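Local coordinates for BT_4661 (Bacteroides thetaiotaomicron, PDB 4AK1), which probably binds heparin or heparan sulphate at the bacterial surface, as a SusE-like protein of the heparin utilisation system, at residues A[13-18]-A[99-104]; A[48-53]-A[82-87]; A[58-63]-A[74-79]. All coordinates share one frame; numbering follows the deposited sequence. Where two conformers were deposited one is given.

Contact 1: residues A[13-18]-A[99-104]; sequences FTIYYT and TDIVEI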
ATOM      1  N   PHE A  13     -27.592  -4.032  10.358  1.00 38.09           N
ATOM      2  CA  PHE A  13     -28.547  -2.882  10.236  1.00 35.25           C
ATOM      3  C   PHE A  13     -28.693  -2.370   8.803  1.00 35.90           C
ATOM      4  O   PHE A  13     -27.706  -2.025   8.154  1.00 36.43           O
ATOM      5  CB  PHE A  13     -28.155  -1.726  11.173  1.00 32.37           C
ATOM      6  CG  PHE A  13     -29.054  -0.517  11.060  1.00 30.22           C
ATOM      7  CD1 PHE A  13     -30.338  -0.535  11.597  1.00 30.15           C
ATOM      8  CD2 PHE A  13     -28.618   0.639  10.406  1.00 29.06           C
ATOM      9  CE1 PHE A  13     -31.173   0.572  11.485  1.00 28.99           C
ATOM     10  CE2 PHE A  13     -29.443   1.758  10.299  1.00 27.68           C
ATOM     11  CZ  PHE A  13     -30.724   1.724  10.840  1.00 27.81           C
ATOM     12  N   THR A  14     -29.935  -2.321   8.326  1.00 36.25           N
ATOM     13  CA  THR A  14     -30.241  -1.779   7.006  0.50 36.36           C
ATOM     14  C   THR A  14     -31.416  -0.812   7.107  1.00 34.94           C
ATOM     15  O   THR A  14     -32.233  -0.921   8.022  1.00 34.58           O
ATOM     16  CB  THR A  14     -30.548  -2.891   5.980  0.50 39.61           C
ATOM     17  OG1 THR A  14     -31.731  -3.601   6.365  0.50 40.88           O
ATOM     18  N   ILE A  15     -31.491   0.133   6.163  1.00 34.09           N
ATOM     19  CA  ILE A  15     -32.512   1.186   6.200  1.00 32.91           C
ATOM     20  C   ILE A  15     -32.768   1.769   4.818  1.00 33.68           C
ATOM     21  O   ILE A  15     -31.848   1.896   4.011  1.00 34.35           O
ATOM     22  CB  ILE A  15     -32.130   2.322   7.201  1.00 30.08           C
ATOM     23  CG1 ILE A  15     -33.313   3.272   7.473  1.00 29.19           C
ATOM     24  CG2 ILE A  15     -30.893   3.087   6.721  1.00 28.94           C
ATOM     25  CD1 ILE A  15     -33.173   4.105   8.739  1.00 27.30           C
ATOM     26  N   TYR A  16     -34.030   2.107   4.556  1.00 34.07           N
ATOM     27  CA  TYR A  16     -34.409   2.902   3.395  1.00 33.42           C
ATOM     28  C   TYR A  16     -35.644   3.734   3.733  1.00 32.41           C
ATOM     29  O   TYR A  16     -36.319   3.480   4.743  1.00 32.31           O
ATOM     30  CB  TYR A  16     -34.644   2.023   2.154  1.00 36.63           C
ATOM     31  CG  TYR A  16     -35.837   1.085   2.227  1.00 39.68           C
ATOM     32  CD1 TYR A  16     -35.701  -0.207   2.733  1.00 41.63           C
ATOM     33  CD2 TYR A  16     -37.097   1.482   1.759  1.00 40.94           C
ATOM     34  CE1 TYR A  16     -36.781  -1.077   2.789  1.00 45.15           C
ATOM     35  CE2 TYR A  16     -38.186   0.620   1.811  1.00 44.41           C
ATOM     36  CZ  TYR A  16     -38.018  -0.660   2.327  1.00 46.38           C
ATOM     37  OH  TYR A  16     -39.081  -1.532   2.388  1.00 50.34           O
ATOM     38  N   TYR A  17     -35.929   4.714   2.879  1.00 31.20           N
ATOM     39  CA  TYR A  17     -37.027   5.654   3.085  1.00 30.63           C
ATOM     40  C   TYR A  17     -38.108   5.500   2.032  1.00 33.51           C
ATOM     41  O   TYR A  17     -37.809   5.233   0.866  1.00 34.76           O
ATOM     42  CB  TYR A  17     -36.496   7.096   3.077  1.00 27.54           C
ATOM     43  CG  TYR A  17     -36.006   7.549   4.434  1.00 25.29           C
ATOM     44  CD1 TYR A  17     -34.828   7.042   4.977  1.00 24.64           C
ATOM     45  CD2 TYR A  17     -36.738   8.465   5.188  1.00 24.67           C
ATOM     46  CE1 TYR A  17     -34.388   7.436   6.232  1.00 23.01           C
ATOM     47  CE2 TYR A  17     -36.302   8.876   6.437  1.00 23.43           C
ATOM     48  CZ  TYR A  17     -35.129   8.349   6.958  1.00 22.63           C
ATOM     49  OH  TYR A  17     -34.692   8.746   8.208  1.00 22.04           O
ATOM     50  N   THR A  18     -39.362   5.661   2.450  1.00 34.95           N
ATOM     51  CA  THR A  18     -40.490   5.786   1.518  1.00 37.68           C
ATOM     52  C   THR A  18     -41.277   7.052   1.862  1.00 37.11           C
ATOM     53  O   THR A  18     -41.143   7.586   2.964  1.00 35.22           O
ATOM     54  CB  THR A  18     -41.439   4.575   1.577  1.00 41.65           C
ATOM     55  OG1 THR A  18     -42.105   4.567   2.845  1.00 42.44           O
ATOM     56  CG2 THR A  18     -40.676   3.249   1.400  1.00 42.89           C
ATOM     57  N   THR A  99     -25.590   8.757   2.131  1.00 24.92           N
ATOM     58  CA  THR A  99     -25.584   9.895   1.219  1.00 24.98           C
ATOM     59  C   THR A  99     -26.811   9.889   0.300  1.00 24.60           C
ATOM     60  O   THR A  99     -27.092   8.884  -0.350  1.00 26.15           O
ATOM     61  CB  THR A  99     -24.308   9.896   0.357  1.00 27.14           C
ATOM     62  OG1 THR A  99     -23.168   9.904   1.219  1.00 28.05           O
ATOM     63  CG2 THR A  99     -24.280  11.128  -0.555  1.00 27.19           C
ATOM     64  N   ASP A 100     -27.538  11.004   0.262  1.00 23.19           N
ATOM     65  CA  ASP A 100     -28.647  11.180  -0.687  1.00 23.72           C
ATOM     66  C   ASP A 100     -29.650  10.017  -0.619  1.00 24.05           C
ATOM     67  O   ASP A 100     -30.074   9.489  -1.653  1.00 25.85           O
ATOM     68  CB  ASP A 100     -28.116  11.321  -2.133  1.00 25.99           C
ATOM     69  CG  ASP A 100     -27.240  12.555  -2.336  1.00 26.67           C
ATOM     70  OD1 ASP A 100     -27.200  13.435  -1.451  1.00 26.07           O
ATOM     71  OD2 ASP A 100     -26.590  12.649  -3.400  1.00 28.93           O
ATOM     72  N   ILE A 101     -29.998   9.613   0.598  1.00 22.89           N
ATOM     73  CA  ILE A 101     -30.960   8.527   0.835  1.00 23.79           C
ATOM     74  C   ILE A 101     -32.421   8.988   0.592  1.00 23.96           C
ATOM     75  O   ILE A 101     -33.296   8.176   0.248  1.00 25.65           O
ATOM     76  CB  ILE A 101     -30.761   7.904   2.242  1.00 22.97           C
ATOM     77  CG1 ILE A 101     -31.601   6.629   2.401  1.00 24.27           C
ATOM     78  CG2 ILE A 101     -31.025   8.939   3.346  1.00 20.82           C
ATOM     79  CD1 ILE A 101     -31.223   5.741   3.571  1.00 24.31           C
ATOM     80  N   VAL A 102     -32.673  10.285   0.745  1.00 22.19           N
ATOM     81  CA  VAL A 102     -34.006  10.836   0.542  1.00 22.71           C
ATOM     82  C   VAL A 102     -33.949  11.939  -0.506  1.00 22.69           C
ATOM     83  O   VAL A 102     -33.098  12.843  -0.412  1.00 21.37           O
ATOM     84  CB  VAL A 102     -34.575  11.415   1.860  1.00 21.81           C
ATOM     85  CG1 VAL A 102     -35.854  12.214   1.606  1.00 21.94           C
ATOM     86  CG2 VAL A 102     -34.845  10.296   2.850  1.00 22.18           C
ATOM     87  N   GLU A 103     -34.852  11.857  -1.489  1.00 24.22           N
ATOM     88  CA  GLU A 103     -35.016  12.879  -2.536  1.00 24.56           C
ATOM     89  C   GLU A 103     -36.387  13.549  -2.420  1.00 24.53           C
ATOM     90  O   GLU A 103     -37.408  12.862  -2.317  1.00 25.91           O
ATOM     91  CB  GLU A 103     -34.893  12.272  -3.940  1.00 27.12           C
ATOM     92  CG  GLU A 103     -33.564  11.588  -4.202  1.00 28.93           C
ATOM     93  CD  GLU A 103     -33.353  11.235  -5.665  1.00 31.67           C
ATOM     94  OE1 GLU A 103     -34.190  11.599  -6.520  1.00 33.12           O
ATOM     95  OE2 GLU A 103     -32.335  10.581  -5.955  1.00 33.21           O
ATOM     96  N   ILE A 104     -36.395  14.880  -2.419  1.00 22.97           N
ATOM     97  CA  ILE A 104     -37.631  15.662  -2.339  1.00 23.26           C
ATOM     98  C   ILE A 104     -37.679  16.689  -3.458  1.00 22.97           C
ATOM     99  O   ILE A 104     -36.796  17.538  -3.584  1.00 21.84           O
ATOM    100  CB  ILE A 104     -37.801  16.365  -0.978  1.00 22.49           C
ATOM    101  CG1 ILE A 104     -37.771  15.329   0.153  1.00 22.65           C
ATOM    102  CG2 ILE A 104     -39.109  17.161  -0.939  1.00 23.56           C
ATOM    103  CD1 ILE A 104     -37.488  15.928   1.520  1.00 21.90           C
TER
HETATM  104  O   HOH W   1     -34.367   5.433   0.569  1.00 27.80           O

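Contact 2: residues A[48-53]-A[82-87]; sequences RITLDG and LYKLSV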
ATOM      1  N   ARG A  48     -26.484  16.510   5.441  1.00 19.92           N
ATOM      2  CA  ARG A  48     -26.320  17.353   4.259  1.00 20.74           C
ATOM      3  C   ARG A  48     -27.614  17.471   3.472  1.00 19.42           C
ATOM      4  O   ARG A  48     -28.383  16.514   3.369  1.00 18.46           O
ATOM      5  CB  ARG A  48     -25.204  16.817   3.335  1.00 22.49           C
ATOM      6  CG  ARG A  48     -24.742  17.811   2.270  1.00 24.61           C
ATOM      7  CD  ARG A  48     -23.737  17.194   1.297  1.00 27.39           C
ATOM      8  NE  ARG A  48     -24.388  16.284   0.350  1.00 27.98           N
ATOM      9  CZ  ARG A  48     -23.760  15.452  -0.479  1.00 30.59           C
ATOM     10  NH1 ARG A  48     -22.429  15.383  -0.497  1.00 33.06           N
ATOM     11  NH2 ARG A  48     -24.468  14.677  -1.299  1.00 31.31           N
ATOM     12  N   ILE A  49     -27.834  18.652   2.907  1.00 19.33           N
ATOM     13  CA  ILE A  49     -28.911  18.847   1.939  1.00 18.92           C
ATOM     14  C   ILE A  49     -28.296  19.462   0.694  1.00 19.57           C
ATOM     15  O   ILE A  49     -27.564  20.439   0.792  1.00 20.04           O
ATOM     16  CB  ILE A  49     -30.029  19.767   2.483  1.00 18.60           C
ATOM     17  CG1 ILE A  49     -30.607  19.211   3.794  1.00 18.70           C
ATOM     18  CG2 ILE A  49     -31.151  19.933   1.450  1.00 18.82           C
ATOM     19  CD1 ILE A  49     -31.411  20.228   4.602  1.00 18.67           C
ATOM     20  N   THR A  50     -28.576  18.885  -0.474  1.00 19.90           N
ATOM     21  CA  THR A  50     -28.175  19.525  -1.734  1.00 20.94           C
ATOM     22  C   THR A  50     -29.409  19.912  -2.524  1.00 20.37           C
ATOM     23  O   THR A  50     -30.476  19.305  -2.359  1.00 19.54           O
ATOM     24  CB  THR A  50     -27.261  18.639  -2.613  1.00 22.87           C
ATOM     25  OG1 THR A  50     -27.943  17.424  -2.955  1.00 23.02           O
ATOM     26  CG2 THR A  50     -25.955  18.310  -1.887  1.00 23.98           C
ATOM     27  N   LEU A  51     -29.275  20.947  -3.347  1.00 20.43           N
ATOM     28  CA  LEU A  51     -30.344  21.335  -4.260  1.00 20.25           C
ATOM     29  C   LEU A  51     -29.743  21.448  -5.651  1.00 21.52           C
ATOM     30  O   LEU A  51     -28.820  22.231  -5.874  1.00 22.29           O
ATOM     31  CB  LEU A  51     -30.995  22.658  -3.829  1.00 19.61           C
ATOM     32  CG  LEU A  51     -31.949  23.335  -4.821  1.00 20.02           C
ATOM     33  CD1 LEU A  51     -33.152  22.442  -5.135  1.00 19.78           C
ATOM     34  CD2 LEU A  51     -32.414  24.686  -4.291  1.00 19.91           C
ATOM     35  N   ASP A  52     -30.239  20.633  -6.577  1.00 21.99           N
ATOM     36  CA  ASP A  52     -29.799  20.707  -7.975  1.00 23.64           C
ATOM     37  C   ASP A  52     -28.261  20.607  -8.076  1.00 25.21           C
ATOM     38  O   ASP A  52     -27.614  21.389  -8.772  1.00 26.62           O
ATOM     39  CB  ASP A  52     -30.367  22.006  -8.608  1.00 23.66           C
ATOM     40  CG  ASP A  52     -30.030  22.160 -10.091  1.00 25.64           C
ATOM     41  OD1 ASP A  52     -29.748  21.134 -10.753  1.00 26.90           O
ATOM     42  OD2 ASP A  52     -30.053  23.313 -10.591  1.00 25.70           O
ATOM     43  N   GLY A  53     -27.686  19.645  -7.356  1.00 25.50           N
ATOM     44  CA  GLY A  53     -26.248  19.364  -7.407  1.00 27.58           C
ATOM     45  C   GLY A  53     -25.323  20.324  -6.653  1.00 28.22           C
ATOM     46  O   GLY A  53     -24.099  20.239  -6.796  1.00 30.43           O
ATOM     47  N   LEU A  82     -35.035  19.748  -7.209  1.00 22.10           N
ATOM     48  CA  LEU A  82     -34.867  18.466  -6.519  1.00 21.95           C
ATOM     49  C   LEU A  82     -33.838  18.545  -5.385  1.00 20.74           C
ATOM     50  O   LEU A  82     -32.667  18.860  -5.625  1.00 20.74           O
ATOM     51  CB  LEU A  82     -34.472  17.384  -7.523  1.00 23.87           C
ATOM     52  CG  LEU A  82     -34.186  15.978  -6.977  1.00 24.61           C
ATOM     53  CD1 LEU A  82     -35.403  15.387  -6.273  1.00 24.99           C
ATOM     54  CD2 LEU A  82     -33.756  15.085  -8.132  1.00 26.84           C
ATOM     55  N   TYR A  83     -34.296  18.269  -4.163  1.00 19.71           N
ATOM     56  CA  TYR A  83     -33.454  18.258  -2.966  1.00 18.81           C
ATOM     57  C   TYR A  83     -33.014  16.834  -2.652  1.00 19.27           C
ATOM     58  O   TYR A  83     -33.803  15.887  -2.806  1.00 20.00           O
ATOM     59  CB  TYR A  83     -34.209  18.821  -1.751  1.00 17.97           C
ATOM     60  CG  TYR A  83     -34.494  20.313  -1.816  1.00 17.83           C
ATOM     61  CD1 TYR A  83     -35.600  20.801  -2.512  1.00 18.38           C
ATOM     62  CD2 TYR A  83     -33.666  21.232  -1.165  1.00 17.60           C
ATOM     63  CE1 TYR A  83     -35.872  22.163  -2.579  1.00 18.69           C
ATOM     64  CE2 TYR A  83     -33.916  22.605  -1.235  1.00 18.25           C
ATOM     65  CZ  TYR A  83     -35.028  23.065  -1.946  1.00 18.65           C
ATOM     66  OH  TYR A  83     -35.305  24.420  -2.017  1.00 19.18           O
ATOM     67  N   LYS A  84     -31.753  16.678  -2.248  1.00 18.99           N
ATOM     68  CA  LYS A  84     -31.250  15.379  -1.791  1.00 19.65           C
ATOM     69  C   LYS A  84     -30.732  15.508  -0.369  1.00 18.91           C
ATOM     70  O   LYS A  84     -29.958  16.429  -0.057  1.00 18.64           O
ATOM     71  CB  LYS A  84     -30.171  14.830  -2.722  1.00 21.23           C
ATOM     72  CG  LYS A  84     -30.667  14.625  -4.145  1.00 22.83           C
ATOM     73  CD  LYS A  84     -29.599  14.038  -5.044  1.00 24.98           C
ATOM     74  CE  LYS A  84     -30.135  13.885  -6.459  1.00 26.56           C
ATOM     75  NZ  LYS A  84     -29.093  13.299  -7.342  1.00 29.03           N
ATOM     76  N   LEU A  85     -31.201  14.603   0.489  1.00 18.40           N
ATOM     77  CA  LEU A  85     -30.925  14.652   1.917  1.00 17.93           C
ATOM     78  C   LEU A  85     -30.015  13.493   2.283  1.00 17.97           C
ATOM     79  O   LEU A  85     -30.274  12.345   1.907  1.00 18.72           O
ATOM     80  CB  LEU A  85     -32.221  14.575   2.749  1.00 17.61           C
ATOM     81  CG  LEU A  85     -33.099  15.838   2.801  1.00 17.86           C
ATOM     82  CD1 LEU A  85     -33.571  16.278   1.419  1.00 18.31           C
ATOM     83  CD2 LEU A  85     -34.307  15.621   3.716  1.00 18.30           C
ATOM     84  N   SER A  86     -28.946  13.793   3.005  1.00 17.63           N
ATOM     85  CA  SER A  86     -28.111  12.730   3.564  1.00 18.24           C
ATOM     86  C   SER A  86     -28.456  12.569   5.049  1.00 17.65           C
ATOM     87  O   SER A  86     -28.647  13.559   5.765  1.00 17.14           O
ATOM     88  CB  SER A  86     -26.631  13.030   3.361  1.00 19.34           C
ATOM     89  OG  SER A  86     -26.329  13.211   1.987  1.00 19.74           O
ATOM     90  N   VAL A  87     -28.555  11.322   5.497  1.00 18.03           N
ATOM     91  CA  VAL A  87     -29.049  11.026   6.840  1.00 17.64           C
ATOM     92  C   VAL A  87     -28.083  10.136   7.614  1.00 18.19           C
ATOM     93  O   VAL A  87     -27.553   9.158   7.078  1.00 19.01           O
ATOM     94  CB  VAL A  87     -30.446  10.354   6.799  1.00 17.65           C
ATOM     95  CG1 VAL A  87     -30.895   9.936   8.203  1.00 17.59           C
ATOM     96  CG2 VAL A  87     -31.467  11.294   6.179  1.00 17.50           C
TER
HETATM   97  O   HOH W   2     -27.263  15.393   0.507  1.00 16.89           O

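Contact 3: residues A[58-63]-A[74-79]; sequences DSIFAI and STSNTP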
ATOM      1  N   ASP A  58     -29.591  26.550   4.086  1.00 30.74           N
ATOM      2  CA  ASP A  58     -30.628  26.702   5.110  1.00 31.15           C
ATOM      3  C   ASP A  58     -31.228  25.370   5.558  1.00 29.15           C
ATOM      4  O   ASP A  58     -31.237  24.397   4.810  1.00 27.52           O
ATOM      5  CB  ASP A  58     -31.741  27.636   4.609  1.00 32.47           C
ATOM      6  CG  ASP A  58     -31.249  29.068   4.333  1.00 36.02           C
ATOM      7  OD1 ASP A  58     -30.161  29.478   4.809  1.00 37.85           O
ATOM      8  OD2 ASP A  58     -31.970  29.804   3.632  1.00 36.80           O
ATOM      9  N   SER A  59     -31.725  25.340   6.790  1.00 29.75           N
ATOM     10  CA  SER A  59     -32.343  24.144   7.359  1.00 28.41           C
ATOM     11  C   SER A  59     -33.800  24.016   6.894  1.00 27.65           C
ATOM     12  O   SER A  59     -34.737  24.242   7.672  1.00 28.87           O
ATOM     13  CB  SER A  59     -32.278  24.205   8.888  1.00 30.94           C
ATOM     14  OG  SER A  59     -31.008  23.788   9.354  1.00 32.68           O
ATOM     15  N   ILE A  60     -33.977  23.668   5.620  1.00 25.05           N
ATOM     16  CA  ILE A  60     -35.304  23.575   5.007  1.00 24.17           C
ATOM     17  C   ILE A  60     -36.126  22.360   5.488  1.00 23.37           C
ATOM     18  O   ILE A  60     -37.334  22.474   5.706  1.00 23.69           O
ATOM     19  CB  ILE A  60     -35.216  23.628   3.454  1.00 23.40           C
ATOM     20  CG1 ILE A  60     -36.617  23.621   2.819  1.00 23.79           C
ATOM     21  CG2 ILE A  60     -34.295  22.533   2.906  1.00 22.12           C
ATOM     22  CD1 ILE A  60     -36.635  23.661   1.302  1.00 23.24           C
ATOM     23  N   PHE A  61     -35.466  21.215   5.656  1.00 21.64           N
ATOM     24  CA  PHE A  61     -36.125  20.013   6.153  1.00 21.69           C
ATOM     25  C   PHE A  61     -35.638  19.658   7.546  1.00 22.15           C
ATOM     26  O   PHE A  61     -34.480  19.921   7.885  1.00 22.03           O
ATOM     27  CB  PHE A  61     -35.919  18.843   5.189  1.00 20.84           C
ATOM     28  CG  PHE A  61     -36.502  19.097   3.820  1.00 21.11           C
ATOM     29  CD1 PHE A  61     -37.877  19.196   3.650  1.00 22.25           C
ATOM     30  CD2 PHE A  61     -35.675  19.272   2.718  1.00 20.70           C
ATOM     31  CE1 PHE A  61     -38.424  19.449   2.404  1.00 22.80           C
ATOM     32  CE2 PHE A  61     -36.216  19.512   1.454  1.00 21.01           C
ATOM     33  CZ  PHE A  61     -37.590  19.608   1.303  1.00 21.89           C
ATOM     34  N   ALA A  62     -36.532  19.090   8.351  1.00 22.53           N
ATOM     35  CA  ALA A  62     -36.191  18.634   9.694  1.00 22.81           C
ATOM     36  C   ALA A  62     -36.390  17.121   9.779  1.00 22.28           C
ATOM     37  O   ALA A  62     -37.133  16.539   8.983  1.00 22.15           O
ATOM     38  CB  ALA A  62     -37.041  19.352  10.744  1.00 24.89           C
ATOM     39  N   ILE A  63     -35.702  16.491  10.730  1.00 21.74           N
ATOM     40  CA  ILE A  63     -35.823  15.059  10.956  1.00 21.52           C
ATOM     41  C   ILE A  63     -36.036  14.861  12.457  1.00 22.88           C
ATOM     42  O   ILE A  63     -35.360  15.501  13.267  1.00 22.92           O
ATOM     43  CB  ILE A  63     -34.582  14.280  10.421  1.00 20.19           C
ATOM     44  CG1 ILE A  63     -34.814  12.768  10.464  1.00 20.30           C
ATOM     45  CG2 ILE A  63     -33.302  14.652  11.181  1.00 19.91           C
ATOM     46  CD1 ILE A  63     -33.818  11.971   9.638  1.00 19.49           C
ATOM     47  N   SER A  74     -41.378  25.318   8.172  1.00 34.13           N
ATOM     48  CA  SER A  74     -42.278  26.317   7.602  1.00 36.59           C
ATOM     49  C   SER A  74     -41.725  27.730   7.442  1.00 37.53           C
ATOM     50  O   SER A  74     -42.273  28.523   6.662  1.00 38.58           O
ATOM     51  CB  SER A  74     -43.574  26.373   8.407  1.00 40.49           C
ATOM     52  OG  SER A  74     -43.345  26.942   9.684  1.00 43.04           O
ATOM     53  N   THR A  75     -40.664  28.066   8.176  1.00 37.35           N
ATOM     54  CA  THR A  75     -40.096  29.423   8.064  1.00 38.91           C
ATOM     55  C   THR A  75     -39.011  29.519   6.977  1.00 36.32           C
ATOM     56  O   THR A  75     -38.573  30.619   6.629  1.00 37.86           O
ATOM     57  CB  THR A  75     -39.563  29.951   9.411  1.00 41.28           C
ATOM     58  OG1 THR A  75     -38.493  29.112   9.862  1.00 40.18           O
ATOM     59  N   SER A  76     -38.609  28.371   6.433  1.00 32.94           N
ATOM     60  CA  SER A  76     -37.516  28.300   5.465  1.00 30.69           C
ATOM     61  C   SER A  76     -37.903  28.820   4.075  1.00 30.02           C
ATOM     62  O   SER A  76     -39.055  28.690   3.649  1.00 30.20           O
ATOM     63  CB  SER A  76     -37.019  26.858   5.351  1.00 28.88           C
ATOM     64  OG  SER A  76     -35.884  26.761   4.501  1.00 27.91           O
ATOM     65  N   ASN A  77     -36.936  29.411   3.374  1.00 29.08           N
ATOM     66  CA  ASN A  77     -37.084  29.635   1.937  1.00 28.41           C
ATOM     67  C   ASN A  77     -37.221  28.299   1.225  1.00 25.82           C
ATOM     68  O   ASN A  77     -36.618  27.298   1.627  1.00 24.31           O
ATOM     69  CB  ASN A  77     -35.898  30.405   1.357  1.00 28.75           C
ATOM     70  CG  ASN A  77     -35.763  31.796   1.936  1.00 31.41           C
ATOM     71  OD1 ASN A  77     -36.753  32.507   2.142  1.00 33.00           O
ATOM     72  ND2 ASN A  77     -34.524  32.206   2.184  1.00 32.29           N
ATOM     73  N   THR A  78     -38.017  28.288   0.165  1.00 25.64           N
ATOM     74  CA  THR A  78     -38.296  27.044  -0.567  1.00 24.40           C
ATOM     75  C   THR A  78     -38.135  27.203  -2.085  1.00 23.98           C
ATOM     76  O   THR A  78     -39.127  27.155  -2.820  1.00 24.52           O
ATOM     77  CB  THR A  78     -39.724  26.534  -0.262  1.00 25.45           C
ATOM     78  OG1 THR A  78     -40.669  27.557  -0.591  1.00 27.13           O
ATOM     79  CG2 THR A  78     -39.865  26.172   1.207  1.00 26.21           C
ATOM     80  N   PRO A  79     -36.890  27.398  -2.561  1.00 23.40           N
ATOM     81  CA  PRO A  79     -36.692  27.463  -4.016  1.00 23.45           C
ATOM     82  C   PRO A  79     -37.045  26.152  -4.710  1.00 22.56           C
ATOM     83  O   PRO A  79     -37.000  25.081  -4.093  1.00 21.71           O
ATOM     84  CB  PRO A  79     -35.190  27.764  -4.185  1.00 23.51           C
ATOM     85  CG  PRO A  79     -34.610  27.847  -2.814  1.00 23.39           C
ATOM     86  CD  PRO A  79     -35.620  27.408  -1.808  1.00 23.02           C
TER
HETATM   87  O   HOH W   3     -34.427  29.908   4.671  1.00 25.20           O
HETATM   88  O   HOH W   4     -31.888  31.059   1.327  1.00 26.65           O

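Contact 1: residues A[13-18]-A[99-104]
Tyr-17 turns one face of its ring to Val-102, and this meeting carries much of the contact between 13-18 and 99-104. Val-102 CG2 sits over that face but off-centre, toward the rim near CG, where Val-102 CG2 to Tyr-17 CG measures 3.4 Å. It forms a CH-pi contact, with Val-102 CG2 3.8 Å from the centroid of the Tyr-17 ring and 28° off the normal. The first torsion of Tyr-17 (chi1 -86°) sets CG opposite the carbonyl carbon and swings the ring toward the neighbouring strand.

Ile-101 approaches otherwise. Its extended chain, with CG1 trans to the backbone N (chi1 -171°), runs at about a right angle to the side chains of both Ile-15 and Tyr-17. Ile-101 CD1 is shared between them, 4.1 Å from Ile-15 CG2 and 4.1 Å from Tyr-17 CD1, meeting the ring obliquely.

The two backbones run nearly parallel, yet their axes stay 6.8 Å apart, and a water molecule fills in for a direct bond. It accepts from Tyr-17 N at 2.9 Å and donates to Ile-101 O at 3.0 Å. Ile-101 and Val-102, consecutive residues, both touch Tyr-17 beside a classic beta bulge opposite Leu-85.

The phenol oxygen of Tyr-17 is hydrogen-bonded to Gly-68 O. Strand 32-37 pairs with 14-18 by backbone bonds along one edge, strand 81-91 pairs with 101-104 along the other, and Phe-44 of strand 42-51 packs against Ile-15 and Tyr-17.

Contact 2: residues A[48-53]-A[82-87]
Residues 48-51 and 82-87 pair antiparallel at 163°, Arg-48 facing Ser-86 and Thr-50 facing Lys-84 as hydrogen-bonded pairs, Ile-49 facing Leu-85 and Leu-51 facing Tyr-83 as non-hydrogen-bonded ones. Ser-86 N reaches Arg-48 O at 2.8 Å, and Thr-50 and Lys-84 exchange two bonds. Asp-52 N adds a longer one to Leu-82 O, at 3.2 Å.

On the apolar face, Leu-51 lays CD1 over the centre of the Tyr-83 ring, 3.7 Å from its centroid and only 11° off the normal, while its CD2 lies beside the phenol oxygen. Ile-49 comes from another side, with CG2 at the ring edge, 3.9 Å from Tyr-83 CD2. The phenol oxygen itself is hydrogen-bonded to Pro-79 O.

The face carrying Arg-48, Thr-50, Lys-84 and Ser-86 is polar. Thr-50 OG1 rests on Lys-84 CB at 3.4 Å, while the extended lysine chain leads its amine away. A water accepts from Arg-48 NE at 3.0 Å, donates to Lys-84 O and lies 2.8 Å from Ser-86 OG, which is also hydrogen-bonded to Asp-100 N. The bend at chi3 (75°) turns the guanidinium, whose NH2 makes a salt bridge to Asp-100. Past the strand's end, Asp-52 OD2 makes another to Arg-657 of the second subunit.

One polar face and one apolar face, the latter packed on Phe-56, Ile-60 and Phe-61, are what a sheet in a beta sandwich presents, consistent with an immunoglobulin-like domain.

Contact 3: residues A[58-63]-A[74-79]
Ile-60 and Ser-76 form the close-packed half of this contact, where the serine hydroxyl lies close against CA and CB of the isoleucine. Ser-76 OG lies 3.3 Å from Ile-60 CA and 3.4 Å from Ile-60 CB. Its place is fixed by a bond of 3.0 Å from Ser-76 OG to Asn-77 O, made possible because OG stands trans to its own backbone N (chi1 -175°). Beyond it, the fully extended Ile-60 carries CD1 alongside the loop, Ile-60 CD1 lying 3.7 Å from Asn-77 O, and meets Thr-78 CG2 at about a right angle. Its CG1 also lies over the centre of the Phe-61 ring.

The other half is hydrated. Asp-58 and Asn-77 do not bond directly; their carboxylate and amide planes stand 48° apart, and two waters span the gap. Both donate to Asp-58 OD2, one accepting from Asn-77 N and the other from Asn-77 ND2 at 3.0 Å. That amide also binds Ser-636 and Lys-637 of the second subunit.

With an alanine at Ser-76, Asn-77 O is likely to lose the hydroxyl bond, and a gap would probably open beside CA and CB of Ile-60.

An inverse gamma turn about Ser-59, closed by a weak bond from Ile-60 N to Asp-58 O, leads into strand 61-63, which forms a small antiparallel hairpin with 70-72. The contact thus fastens the loop following that hairpin to its entry, in a loop region that borders the second subunit, consistent with a beta-sandwich domain.

In the fold
The modelled chain begins with 13-18, and contact 1 closes the widest loop when 99-104 returns alongside it. Within that span contact 2 joins 48-53 to 82-87, and within contact 2 in turn lies contact 3, 58-63 with 74-79; the three enclose one another and none cross. Contacts 1 and 2 belong to neighbouring strands of one six-stranded sheet, with 82-87 bonded to 101-104 through Leu-85 to Val-102 and Tyr-83 to Ile-104. Contact 3 lies off this sheet, its Ile-60, Phe-61 and Ile-63 packing on Tyr-83, Leu-85 and Val-87. Sheet and hairpin are thereby packed together, as in a beta sandwich, and contacts 2 and 3 both border the second subunit.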